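Long-range contact in hypothetical protein TM0486 (Thermotoga maritima, PDB 1VK8), which binds thiamin and is involved in the response of the cell to oxidative conditions, with a putative part in thiamin biosynthesis or salvage: residues 15-20 against 96-101. Sequence-based numbering, arbitrary orientation.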
loop_
_atom_site.group_PDB
_atom_site.type_symbol
_atom_site.label_atom_id
_atom_site.label_comp_id
_atom_site.label_asym_id
_atom_site.label_seq_id
_atom_site.Cartn_x
_atom_site.Cartn_y
_atom_site.Cartn_z
ATOM N N LYS C 15 0.815 -13.270 -17.575
ATOM C CA LYS C 15 -0.128 -12.756 -16.623
ATOM C C LYS C 15 0.598 -11.938 -15.573
ATOM O O LYS C 15 1.804 -12.047 -15.397
ATOM C CB LYS C 15 -0.878 -13.908 -15.948
ATOM C CG LYS C 15 -1.899 -14.565 -16.845
ATOM C CD LYS C 15 -2.462 -15.855 -16.269
ATOM C CE LYS C 15 -3.671 -16.330 -17.124
ATOM N NZ LYS C 15 -3.856 -17.834 -17.201
ATOM N N VAL C 16 -0.153 -11.097 -14.892
ATOM C CA VAL C 16 0.322 -10.429 -13.692
ATOM C C VAL C 16 -0.627 -10.825 -12.563
ATOM O O VAL C 16 -1.672 -11.376 -12.823
ATOM C CB VAL C 16 0.327 -8.869 -13.837
ATOM C CG1 VAL C 16 1.344 -8.418 -14.865
ATOM C CG2 VAL C 16 -1.057 -8.313 -14.193
ATOM N N THR C 17 -0.257 -10.517 -11.323
ATOM C CA THR C 17 -1.204 -10.541 -10.218
ATOM C C THR C 17 -1.417 -9.112 -9.775
ATOM O O THR C 17 -0.490 -8.290 -9.797
ATOM C CB THR C 17 -0.736 -11.437 -9.024
ATOM O OG1 THR C 17 0.404 -10.851 -8.367
ATOM C CG2 THR C 17 -0.263 -12.796 -9.482
ATOM N N VAL C 18 -2.652 -8.818 -9.400
ATOM C CA VAL C 18 -3.070 -7.499 -8.955
ATOM C C VAL C 18 -3.959 -7.692 -7.746
ATOM O O VAL C 18 -5.035 -8.302 -7.832
ATOM C CB VAL C 18 -3.866 -6.746 -10.056
ATOM C CG1 VAL C 18 -4.253 -5.357 -9.598
ATOM C CG2 VAL C 18 -3.010 -6.677 -11.363
ATOM N N SER C 19 -3.502 -7.181 -6.610
ATOM C CA SER C 19 -4.282 -7.193 -5.398
ATOM C C SER C 19 -4.964 -5.864 -5.259
ATOM O O SER C 19 -4.352 -4.819 -5.435
ATOM C CB SER C 19 -3.365 -7.510 -4.216
ATOM O OG SER C 19 -2.753 -8.771 -4.452
ATOM N N ILE C 20 -6.256 -5.916 -4.968
ATOM C CA ILE C 20 -7.140 -4.777 -4.998
ATOM C C ILE C 20 -7.714 -4.618 -3.597
ATOM O O ILE C 20 -8.224 -5.584 -3.005
ATOM C CB ILE C 20 -8.280 -5.027 -5.999
ATOM C CG1 ILE C 20 -7.733 -5.236 -7.400
ATOM C CG2 ILE C 20 -9.302 -3.887 -5.981
ATOM C CD1 ILE C 20 -8.754 -5.746 -8.364
ATOM N N ILE C 96 3.782 -13.880 -14.179
ATOM C CA ILE C 96 3.812 -14.389 -12.815
ATOM C C ILE C 96 2.370 -14.726 -12.404
ATOM O O ILE C 96 1.404 -14.053 -12.829
ATOM C CB ILE C 96 4.459 -13.363 -11.833
ATOM C CG1 ILE C 96 4.673 -13.962 -10.431
ATOM C CG2 ILE C 96 3.641 -12.090 -11.743
ATOM C CD1 ILE C 96 5.746 -15.025 -10.357
ATOM N N THR C 97 2.226 -15.745 -11.572
ATOM C CA THR C 97 0.913 -16.253 -11.181
ATOM C C THR C 97 0.804 -16.339 -9.672
ATOM O O THR C 97 1.809 -16.294 -8.965
ATOM C CB THR C 97 0.692 -17.680 -11.732
ATOM O OG1 THR C 97 1.748 -18.539 -11.291
ATOM C CG2 THR C 97 0.775 -17.711 -13.238
ATOM N N ILE C 98 -0.434 -16.487 -9.195
ATOM C CA ILE C 98 -0.701 -16.693 -7.783
ATOM C C ILE C 98 0.055 -17.927 -7.276
ATOM O O ILE C 98 0.759 -17.850 -6.251
ATOM C CB ILE C 98 -2.245 -16.784 -7.543
ATOM C CG1 ILE C 98 -2.906 -15.416 -7.742
ATOM C CG2 ILE C 98 -2.527 -17.328 -6.149
ATOM C CD1 ILE C 98 -4.450 -15.438 -7.758
ATOM N N GLU C 99 -0.046 -19.034 -8.017
ATOM C CA GLU C 99 0.510 -20.321 -7.602
ATOM C C GLU C 99 2.014 -20.230 -7.450
ATOM O O GLU C 99 2.573 -20.772 -6.514
ATOM C CB GLU C 99 0.131 -21.421 -8.602
ATOM C CG GLU C 99 0.575 -22.828 -8.236
ATOM C CD GLU C 99 0.275 -23.857 -9.324
ATOM O OE1 GLU C 99 -0.447 -23.532 -10.301
ATOM O OE2 GLU C 99 0.761 -25.008 -9.195
ATOM N N GLU C 100 2.676 -19.492 -8.332
ATOM C CA GLU C 100 4.132 -19.360 -8.261
ATOM C C GLU C 100 4.550 -18.669 -6.966
ATOM O O GLU C 100 5.640 -18.889 -6.469
ATOM C CB GLU C 100 4.690 -18.576 -9.460
ATOM C CG GLU C 100 4.669 -19.365 -10.754
ATOM C CD GLU C 100 5.052 -18.539 -11.971
ATOM O OE1 GLU C 100 4.194 -17.816 -12.499
ATOM O OE2 GLU C 100 6.219 -18.620 -12.411
ATOM N N LYS C 101 3.682 -17.834 -6.421
ATOM C CA LYS C 101 3.971 -17.122 -5.180
ATOM C C LYS C 101 3.474 -17.796 -3.886
ATOM O O LYS C 101 4.039 -17.567 -2.820
ATOM C CB LYS C 101 3.399 -15.729 -5.301
ATOM C CG LYS C 101 3.889 -14.973 -6.525
ATOM C CD LYS C 101 2.971 -13.830 -6.893
ATOM C CE LYS C 101 3.383 -12.614 -6.145
ATOM N NZ LYS C 101 2.393 -11.623 -6.410
#
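Thr-17 and Lys-101 meet tip to tip because of two torsions: chi1 of Thr-17 (69°) sets OG1 between its own backbone N and carbonyl carbon, and a bend at chi3 of Lys-101 (88°) turns CE off the line of an otherwise extended chain. The ammonium NZ then donates to Thr-17 OG1 at 2.9 Å. The same chi1 leaves the threonine methyl CG2 to lie against the start of the helix, 3.7 Å from both Thr-97 C and Ile-98 N and 4.1 Å from Ile-98 CG1. A beta-branched threonine suits this strand position, since one branch accepts a hydrogen bond while the other packs on backbone and aliphatic carbon. A valine here would probably leave NZ without its hydroxyl acceptor and the end of Lys-101 less firmly placed.

One backbone bond joins the two segments: Ile-96 N donates to Lys-15 O over 3.0 Å, nearly straight at the hydrogen (164°), though it approaches from above the carbonyl plane. Ile-96 CG2 rests 4.1 Å from that same oxygen. Thr-97 suits the N-cap because its OG1 accepts from Glu-100 N (3.2 Å) while donating to Glu-100 OE1, and Glu-59 of strand 56-60 receives Ile-98 N.

The contact thus fastens the C-terminal helix 98-102 to strand 16-24 of the antiparallel sheet. Pro-53 and His-32 of a second subunit pack on Ile-98 and Lys-101 respectively, placing the contact at a subunit interface. Lys-101 NZ also forms a salt bridge with Asp-90 of strand 82-92; the neutral hydroxyl would mainly direct the ammonium, while the carboxylate probably balances its charge and helps keep it protonated.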